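Local coordinates for DnaJ homolog subfamily C member 10 (Mus musculus, PDB 3APQ), which reduces disulfide bonds in the endoplasmic reticulum, serving both the correct folding of proteins and the degradation of misfolded ones, at residues D65-G68 and E69-L72; V182-N185 and G186-S189; V194-A197 and M198-R202. One frame throughout, in Å; residues are numbered along the deposited sequence.

Interaction 1 of 3, residues D65-G68 and E69-L72; sequences DKYG and EKGL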
ATOM      1  N   ASP A  65      13.456   5.977 -14.860  1.00 19.85           N
ATOM      2  CA  ASP A  65      14.412   6.992 -14.392  1.00 21.40           C
ATOM      3  C   ASP A  65      15.653   6.985 -15.200  1.00 22.47           C
ATOM      4  O   ASP A  65      16.161   8.049 -15.574  1.00 23.24           O
ATOM      5  CB  ASP A  65      14.732   6.780 -12.916  1.00 19.09           C
ATOM      6  CG  ASP A  65      13.617   7.256 -12.039  1.00 21.34           C
ATOM      7  OD1 ASP A  65      12.742   7.973 -12.582  1.00 20.41           O
ATOM      8  OD2 ASP A  65      13.618   6.969 -10.805  1.00 20.62           O
ATOM      9  N   LYS A  66      16.105   5.786 -15.541  1.00 24.00           N
ATOM     10  CA  LYS A  66      17.359   5.636 -16.250  1.00 25.81           C
ATOM     11  C   LYS A  66      17.276   5.872 -17.756  1.00 25.28           C
ATOM     12  O   LYS A  66      18.170   6.486 -18.332  1.00 25.70           O
ATOM     13  CB  LYS A  66      17.923   4.248 -15.977  1.00 26.90           C
ATOM     14  CG  LYS A  66      19.411   4.255 -15.819  1.00 33.43           C
ATOM     15  CD  LYS A  66      19.831   3.079 -14.955  1.00 37.31           C
ATOM     16  CE  LYS A  66      21.294   2.788 -15.169  1.00 42.25           C
ATOM     17  NZ  LYS A  66      21.601   1.466 -14.579  1.00 46.92           N
ATOM     18  N   TYR A  67      16.195   5.411 -18.374  1.00 24.58           N
ATOM     19  CA  TYR A  67      16.098   5.299 -19.819  1.00 24.28           C
ATOM     20  C   TYR A  67      14.885   5.977 -20.458  1.00 24.87           C
ATOM     21  O   TYR A  67      14.659   5.801 -21.662  1.00 25.27           O
ATOM     22  CB  TYR A  67      15.997   3.820 -20.172  1.00 24.63           C
ATOM     23  CG  TYR A  67      17.201   3.026 -19.724  1.00 26.64           C
ATOM     24  CD1 TYR A  67      18.468   3.335 -20.236  1.00 24.56           C
ATOM     25  CD2 TYR A  67      17.076   1.989 -18.773  1.00 26.86           C
ATOM     26  CE1 TYR A  67      19.585   2.632 -19.834  1.00 30.33           C
ATOM     27  CE2 TYR A  67      18.206   1.277 -18.344  1.00 28.29           C
ATOM     28  CZ  TYR A  67      19.431   1.598 -18.887  1.00 26.83           C
ATOM     29  OH  TYR A  67      20.546   0.918 -18.527  1.00 31.73           O
ATOM     30  N   GLY A  68      14.058   6.665 -19.674  1.00 23.57           N
ATOM     31  CA  GLY A  68      12.746   7.081 -20.193  1.00 23.52           C
ATOM     32  C   GLY A  68      11.883   5.888 -20.559  1.00 24.04           C
ATOM     33  O   GLY A  68      11.908   4.845 -19.901  1.00 23.89           O
ATOM     34  N   GLU A  69      11.118   6.025 -21.637  1.00 24.73           N
ATOM     35  CA  GLU A  69      10.025   5.093 -21.933  1.00 25.04           C
ATOM     36  C   GLU A  69      10.470   3.830 -22.678  1.00 26.24           C
ATOM     37  O   GLU A  69       9.680   3.182 -23.362  1.00 26.11           O
ATOM     38  CB  GLU A  69       8.950   5.830 -22.761  1.00 25.36           C
ATOM     39  CG  GLU A  69       8.233   6.921 -21.961  1.00 25.11           C
ATOM     40  CD  GLU A  69       6.866   7.295 -22.521  1.00 25.84           C
ATOM     41  OE1 GLU A  69       6.408   6.647 -23.503  1.00 28.51           O
ATOM     42  OE2 GLU A  69       6.250   8.241 -21.975  1.00 26.20           O
ATOM     43  N   LYS A  70      11.740   3.479 -22.536  1.00 26.42           N
ATOM     44  CA  LYS A  70      12.292   2.324 -23.214  1.00 28.26           C
ATOM     45  C   LYS A  70      11.444   1.065 -22.929  1.00 28.88           C
ATOM     46  O   LYS A  70      11.052   0.827 -21.767  1.00 27.54           O
ATOM     47  CB  LYS A  70      13.740   2.138 -22.738  1.00 27.97           C
ATOM     48  CG  LYS A  70      14.421   0.974 -23.413  1.00 30.86           C
ATOM     49  CD  LYS A  70      15.727   0.688 -22.721  1.00 32.24           C
ATOM     50  CE  LYS A  70      16.558  -0.209 -23.589  1.00 35.65           C
ATOM     51  NZ  LYS A  70      17.832  -0.480 -22.859  1.00 32.27           N
ATOM     52  N   GLY A  71      11.123   0.306 -23.987  1.00 29.92           N
ATOM     53  CA  GLY A  71      10.341  -0.916 -23.850  1.00 31.42           C
ATOM     54  C   GLY A  71       8.854  -0.749 -23.514  1.00 32.41           C
ATOM     55  O   GLY A  71       8.117  -1.749 -23.455  1.00 32.74           O
ATOM     56  N   LEU A  72       8.389   0.492 -23.325  1.00 31.11           N
ATOM     57  CA  LEU A  72       6.950   0.753 -23.090  1.00 30.12           C
ATOM     58  C   LEU A  72       6.196   0.804 -24.413  1.00 31.10           C
ATOM     59  O   LEU A  72       6.799   1.045 -25.445  1.00 30.87           O
ATOM     60  CB  LEU A  72       6.756   2.073 -22.324  1.00 29.65           C
ATOM     61  CG  LEU A  72       7.518   2.277 -21.011  1.00 28.81           C
ATOM     62  CD1 LEU A  72       6.979   3.517 -20.299  1.00 26.73           C
ATOM     63  CD2 LEU A  72       7.372   1.025 -20.121  1.00 30.81           C
TER
HETATM   64  O   HOH W   1      11.181   2.222 -19.381  1.00 27.33           O
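The carbonyl oxygens of G68 and K70 are tied together by one water, which donates a hydrogen bond of 2.8 Å from its oxygen to G68 O and another of 2.8 Å to K70 O. Here helix 58-67 gives way to a loop. G68 is the first residue to leave helical geometry, with phi 62°, a value that suits glycine. Across the bend, Y67 and K70 run side by side and point the same way, their CB atoms 3.8 Å apart. K70 has CG anti to the backbone N (chi1 -179°) and stays extended to its end, which carries NZ to 4.5 Å from the centroid of the Y67 ring, almost straight over the face. This is a cation-pi interaction; the other face of the ring meets CB of K66, toward the rim. Further along the chain, E69 to L72 form a type II turn closed by L72 N to E69 O at 3.0 Å, with G71 supplying the positive phi its third position favours. E69 turns its carboxylate to R50 in a salt bridge, while L72 packs on F4 and V54. The last J-domain helix is thus ended by a glycine of positive phi and followed at once by a type II turn.

Interaction 2 of 3, residues V182-N185 and G186-S189; sequences VKYN and GDRS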
ATOM      1  N   VAL A 182       4.411 -14.788  13.732  1.00 23.21           N
ATOM      2  CA  VAL A 182       3.236 -15.282  14.436  1.00 22.68           C
ATOM      3  C   VAL A 182       1.963 -14.631  13.850  1.00 21.91           C
ATOM      4  O   VAL A 182       1.830 -13.395  13.815  1.00 21.27           O
ATOM      5  CB  VAL A 182       3.358 -14.993  15.944  1.00 22.82           C
ATOM      6  CG1 VAL A 182       2.028 -15.286  16.675  1.00 24.44           C
ATOM      7  CG2 VAL A 182       4.577 -15.754  16.561  1.00 26.79           C
ATOM      8  N   LYS A 183       1.021 -15.462  13.431  1.00 21.13           N
ATOM      9  CA  LYS A 183      -0.267 -14.988  12.943  1.00 21.39           C
ATOM     10  C   LYS A 183      -1.183 -14.597  14.108  1.00 21.89           C
ATOM     11  O   LYS A 183      -1.298 -15.350  15.086  1.00 21.42           O
ATOM     12  CB  LYS A 183      -0.932 -16.096  12.141  1.00 22.89           C
ATOM     13  CG  LYS A 183      -2.216 -15.698  11.506  1.00 23.47           C
ATOM     14  CD  LYS A 183      -2.801 -16.822  10.685  1.00 27.28           C
ATOM     15  CE  LYS A 183      -4.054 -16.319   9.958  1.00 27.21           C
ATOM     16  NZ  LYS A 183      -4.455 -17.335   8.914  1.00 35.31           N
ATOM     17  N   TYR A 184      -1.867 -13.469  13.957  1.00 19.74           N
ATOM     18  CA  TYR A 184      -2.899 -13.048  14.888  1.00 20.36           C
ATOM     19  C   TYR A 184      -4.177 -13.790  14.533  1.00 22.05           C
ATOM     20  O   TYR A 184      -4.575 -13.805  13.345  1.00 20.62           O
ATOM     21  CB  TYR A 184      -3.144 -11.528  14.773  1.00 18.96           C
ATOM     22  CG  TYR A 184      -4.402 -11.027  15.501  1.00 20.74           C
ATOM     23  CD1 TYR A 184      -4.375 -10.739  16.866  1.00 19.46           C
ATOM     24  CD2 TYR A 184      -5.596 -10.793  14.799  1.00 18.29           C
ATOM     25  CE1 TYR A 184      -5.518 -10.271  17.529  1.00 22.77           C
ATOM     26  CE2 TYR A 184      -6.731 -10.336  15.447  1.00 22.35           C
ATOM     27  CZ  TYR A 184      -6.681 -10.080  16.807  1.00 23.52           C
ATOM     28  OH  TYR A 184      -7.782  -9.586  17.419  1.00 22.59           O
ATOM     29  N   ASN A 185      -4.808 -14.388  15.550  1.00 23.04           N
ATOM     30  CA  ASN A 185      -6.070 -15.092  15.367  1.00 25.96           C
ATOM     31  C   ASN A 185      -7.243 -14.649  16.246  1.00 25.93           C
ATOM     32  O   ASN A 185      -8.210 -15.405  16.418  1.00 25.73           O
ATOM     33  CB  ASN A 185      -5.876 -16.610  15.502  1.00 29.04           C
ATOM     34  CG  ASN A 185      -5.250 -17.230  14.261  1.00 33.97           C
ATOM     35  OD1 ASN A 185      -5.789 -17.146  13.139  1.00 36.60           O
ATOM     36  ND2 ASN A 185      -4.105 -17.870  14.459  1.00 37.01           N
ATOM     37  N   GLY A 186      -7.217 -13.409  16.712  1.00 23.65           N
ATOM     38  CA  GLY A 186      -8.248 -12.922  17.619  1.00 23.28           C
ATOM     39  C   GLY A 186      -9.477 -12.346  16.932  1.00 21.99           C
ATOM     40  O   GLY A 186      -9.644 -12.516  15.724  1.00 22.60           O
ATOM     41  N   ASP A 187     -10.298 -11.618  17.691  1.00 21.22           N
ATOM     42  CA  ASP A 187     -11.623 -11.202  17.226  1.00 20.52           C
ATOM     43  C   ASP A 187     -11.563  -9.873  16.444  1.00 20.62           C
ATOM     44  O   ASP A 187     -12.597  -9.336  16.018  1.00 20.07           O
ATOM     45  CB  ASP A 187     -12.621 -11.132  18.399  1.00 22.08           C
ATOM     46  CG  ASP A 187     -12.260 -10.099  19.433  1.00 23.40           C
ATOM     47  OD1 ASP A 187     -11.412  -9.220  19.157  1.00 20.44           O
ATOM     48  OD2 ASP A 187     -12.828 -10.183  20.557  1.00 25.48           O
ATOM     49  N   ARG A 188     -10.344  -9.359  16.256  1.00 18.04           N
ATOM     50  CA  ARG A 188     -10.088  -8.124  15.495  1.00 19.34           C
ATOM     51  C   ARG A 188     -10.619  -6.885  16.190  1.00 19.57           C
ATOM     52  O   ARG A 188     -10.650  -5.819  15.586  1.00 20.28           O
ATOM     53  CB  ARG A 188     -10.636  -8.186  14.030  1.00 19.69           C
ATOM     54  CG  ARG A 188      -9.912  -9.193  13.137  1.00 22.30           C
ATOM     55  CD  ARG A 188     -10.317  -9.140  11.653  1.00 23.84           C
ATOM     56  NE  ARG A 188      -9.816 -10.354  11.012  1.00 24.36           N
ATOM     57  CZ  ARG A 188     -10.393 -11.010   9.991  1.00 23.09           C
ATOM     58  NH1 ARG A 188     -11.516 -10.582   9.474  1.00 20.20           N
ATOM     59  NH2 ARG A 188      -9.834 -12.109   9.501  1.00 20.83           N
ATOM     60  N   SER A 189     -11.019  -7.004  17.449  1.00 20.79           N
ATOM     61  CA  SER A 189     -11.355  -5.772  18.219  1.00 21.06           C
ATOM     62  C   SER A 189     -10.116  -4.937  18.523  1.00 19.87           C
ATOM     63  O   SER A 189      -8.996  -5.456  18.534  1.00 17.11           O
ATOM     64  CB  SER A 189     -12.144  -6.096  19.497  1.00 22.19           C
ATOM     65  OG  SER A 189     -11.285  -6.634  20.459  1.00 24.72           O
TER
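G186 lies across the Y184 ring, its N 3.3 Å above the plane and over the centre, in the loop that leads from the last strand of the thioredoxin fold into its C-terminal helix. Having no side chain, G186 can bring its N and CA close over the aromatic face, G186 CA being 3.3 Å from Y184 CZ. Y184 reaches this place because CG is anti to its backbone N (chi1 168°), laying the ring under the returning chain. D187 comes next; its CB starts away from the tyrosine, yet OD1 comes round to S189. The N-H of R188 meets the ring edge, in plane, and bonds Y184 OH at 2.8 Å and 144°. The hydroxyl also bonds S192 OG, so this polar end of a buried tyrosine is held from the loop and from helix 190-202. The R188 aliphatic CG lies 4.1 Å from Y184 CE2. S189 is the N-cap, its small hydroxyl bonded to S192 N. Its own N reaches D187 OD1 at 2.8 Å, an Asx turn, and from the same face of the carboxylate S189 OG donates to the syn side of D187 OD1 at 2.9 Å.

Interaction 3 of 3, residues V194-A197 and M198-R202; sequences VAFA and MQHVR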
ATOM      1  N   VAL A 194      -4.502  -4.705  20.620  1.00 18.51           N
ATOM      2  CA  VAL A 194      -3.602  -4.087  21.620  1.00 19.56           C
ATOM      3  C   VAL A 194      -2.998  -5.145  22.553  1.00 20.69           C
ATOM      4  O   VAL A 194      -1.784  -5.189  22.696  1.00 20.85           O
ATOM      5  CB  VAL A 194      -4.280  -3.021  22.430  1.00 18.74           C
ATOM      6  CG1 VAL A 194      -3.364  -2.565  23.585  1.00 19.69           C
ATOM      7  CG2 VAL A 194      -4.655  -1.791  21.527  1.00 19.27           C
ATOM      8  N   ALA A 195      -3.847  -6.041  23.091  1.00 21.53           N
ATOM      9  CA  ALA A 195      -3.409  -7.108  24.028  1.00 22.10           C
ATOM     10  C   ALA A 195      -2.454  -8.073  23.338  1.00 22.46           C
ATOM     11  O   ALA A 195      -1.477  -8.549  23.922  1.00 21.55           O
ATOM     12  CB  ALA A 195      -4.596  -7.855  24.563  1.00 22.20           C
ATOM     13  N   PHE A 196      -2.708  -8.334  22.073  1.00 21.47           N
ATOM     14  CA  PHE A 196      -1.805  -9.189  21.319  1.00 21.78           C
ATOM     15  C   PHE A 196      -0.469  -8.501  21.049  1.00 21.06           C
ATOM     16  O   PHE A 196       0.572  -9.126  21.235  1.00 21.83           O
ATOM     17  CB  PHE A 196      -2.453  -9.637  20.012  1.00 20.20           C
ATOM     18  CG  PHE A 196      -1.554 -10.417  19.098  1.00 21.91           C
ATOM     19  CD1 PHE A 196      -1.397 -11.795  19.243  1.00 23.60           C
ATOM     20  CD2 PHE A 196      -0.945  -9.788  18.028  1.00 22.03           C
ATOM     21  CE1 PHE A 196      -0.586 -12.530  18.353  1.00 24.91           C
ATOM     22  CE2 PHE A 196      -0.132 -10.506  17.113  1.00 25.19           C
ATOM     23  CZ  PHE A 196       0.045 -11.866  17.257  1.00 22.25           C
ATOM     24  N   ALA A 197      -0.507  -7.266  20.551  1.00 19.47           N
ATOM     25  CA  ALA A 197       0.705  -6.547  20.228  1.00 21.59           C
ATOM     26  C   ALA A 197       1.549  -6.364  21.485  1.00 22.66           C
ATOM     27  O   ALA A 197       2.776  -6.569  21.462  1.00 22.29           O
ATOM     28  CB  ALA A 197       0.396  -5.210  19.615  1.00 20.32           C
ATOM     29  N   MET A 198       0.878  -6.052  22.586  1.00 24.96           N
ATOM     30  CA  MET A 198       1.578  -5.758  23.828  1.00 27.09           C
ATOM     31  C   MET A 198       2.216  -6.991  24.450  1.00 28.40           C
ATOM     32  O   MET A 198       3.270  -6.873  25.079  1.00 29.97           O
ATOM     33  CB  MET A 198       0.637  -5.110  24.833  1.00 28.03           C
ATOM     34  CG  MET A 198       0.282  -3.686  24.497  1.00 30.96           C
ATOM     35  SD  MET A 198       1.697  -2.606  24.301  1.00 36.44           S
ATOM     36  CE  MET A 198       2.234  -2.595  26.034  1.00 35.51           C
ATOM     37  N   GLN A 199       1.625  -8.178  24.320  1.00 28.18           N
ATOM     38  CA  GLN A 199       2.413  -9.333  24.770  1.00 29.76           C
ATOM     39  C   GLN A 199       3.715  -9.486  23.987  1.00 28.05           C
ATOM     40  O   GLN A 199       4.723  -9.852  24.539  1.00 26.71           O
ATOM     41  CB  GLN A 199       1.614 -10.648  24.862  1.00 31.27           C
ATOM     42  CG  GLN A 199       1.310 -11.289  23.576  1.00 36.15           C
ATOM     43  CD  GLN A 199       0.280 -12.399  23.744  1.00 40.32           C
ATOM     44  OE1 GLN A 199       0.616 -13.568  23.654  1.00 43.23           O
ATOM     45  NE2 GLN A 199      -0.981 -12.027  24.007  1.00 42.18           N
ATOM     46  N   HIS A 200       3.717  -9.151  22.697  1.00 26.80           N
ATOM     47  CA  HIS A 200       4.926  -9.320  21.937  1.00 26.66           C
ATOM     48  C   HIS A 200       5.930  -8.212  22.242  1.00 27.57           C
ATOM     49  O   HIS A 200       7.143  -8.452  22.218  1.00 28.77           O
ATOM     50  CB  HIS A 200       4.607  -9.412  20.425  1.00 25.90           C
ATOM     51  CG  HIS A 200       4.088 -10.755  20.023  1.00 25.98           C
ATOM     52  ND1 HIS A 200       2.747 -11.059  20.026  1.00 27.69           N
ATOM     53  CD2 HIS A 200       4.731 -11.897  19.695  1.00 25.68           C
ATOM     54  CE1 HIS A 200       2.586 -12.333  19.704  1.00 27.70           C
ATOM     55  NE2 HIS A 200       3.772 -12.855  19.472  1.00 30.15           N
ATOM     56  N   VAL A 201       5.436  -7.001  22.494  1.00 27.03           N
ATOM     57  CA  VAL A 201       6.301  -5.873  22.893  1.00 27.75           C
ATOM     58  C   VAL A 201       7.031  -6.248  24.209  1.00 30.94           C
ATOM     59  O   VAL A 201       8.259  -6.081  24.306  1.00 30.69           O
ATOM     60  CB  VAL A 201       5.496  -4.559  23.107  1.00 26.63           C
ATOM     61  CG1 VAL A 201       6.322  -3.524  23.868  1.00 26.81           C
ATOM     62  CG2 VAL A 201       4.995  -3.963  21.745  1.00 23.22           C
ATOM     63  N   ARG A 202       6.260  -6.765  25.176  1.00 33.32           N
ATOM     64  CA  ARG A 202       6.759  -7.207  26.495  1.00 38.76           C
ATOM     65  C   ARG A 202       7.816  -8.292  26.397  1.00 41.26           C
ATOM     66  O   ARG A 202       8.858  -8.198  27.044  1.00 42.25           O
ATOM     67  CB  ARG A 202       5.630  -7.764  27.348  1.00 39.25           C
ATOM     68  CG  ARG A 202       4.663  -6.746  27.866  1.00 42.76           C
ATOM     69  CD  ARG A 202       3.584  -7.497  28.624  1.00 49.50           C
ATOM     70  NE  ARG A 202       4.115  -7.991  29.891  1.00 53.83           N
ATOM     71  CZ  ARG A 202       4.496  -7.189  30.877  1.00 56.32           C
ATOM     72  NH1 ARG A 202       4.411  -5.864  30.719  1.00 55.11           N
ATOM     73  NH2 ARG A 202       4.970  -7.701  32.003  1.00 57.47           N
TER
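Regular i to i+4 bonds carry the backbone of V194-A197 into M198-R202, M198 N to V194 O at 2.8 Å and V201 N to A197 O at 2.9 Å among them. The F196 carbonyl departs from this pattern: H200 N reaches it only weakly, and the imidazole is the better donor, H200 ND1 meeting F196 O at 3.2 Å with a nearly straight 165° angle. The oxygen lies at the ring edge, in the imidazole plane, and the bond places the proton on ND1, which also limits rotation of the ring. With CG anti to its own carbonyl carbon (chi1 -78°), H200 leans back along the helix toward F196. Its CE1 comes over the phenyl face, 3.5 Å from F196 CE1, the two planes being inclined at 56°, neither stacked nor perpendicular.

This is the C-terminal helix of the thioredoxin fold, one of those packed against the central sheet. F196 and H200 both touch V182 and I174 on the adjacent strands, and F196 meets the F118 ring as well, so aromatic bulk suits this side. A197, small enough to sit close to a neighbouring helix, rests on F139 and L147; its oxygen is approached by CG2 of V201 at 3.4 Å. V194 also touches F139, and one turn later M198 lies alongside it, V194 CG1 being 3.9 Å from M198 CG, before the flexible thioether chain bends away. On the exposed flank the aliphatic part of Q199 skirts the F196 carbonyl, its CG 3.3 Å from F196 O.

In the fold
Interaction 1 belongs to the J domain and interactions 2 and 3 to the thioredoxin domain, on opposite sides of the chain's centre: the centre of interaction 1 is about 44 Å from that of interaction 2 and 46 Å from that of interaction 3. Interactions 2 and 3, by contrast, have centres about 11 Å apart and share a packed surface. Y184 and F196 meet edge-to-face, Y184 CD1 lying 3.6 Å from F196 CG, and V182 CG1 lies 4.0 Å from F196 CZ, joining the edge strand to the helix that follows it. Near interaction 2 lies the redox-active C126-C129 disulfide; the R188 side chain approaches it without touching.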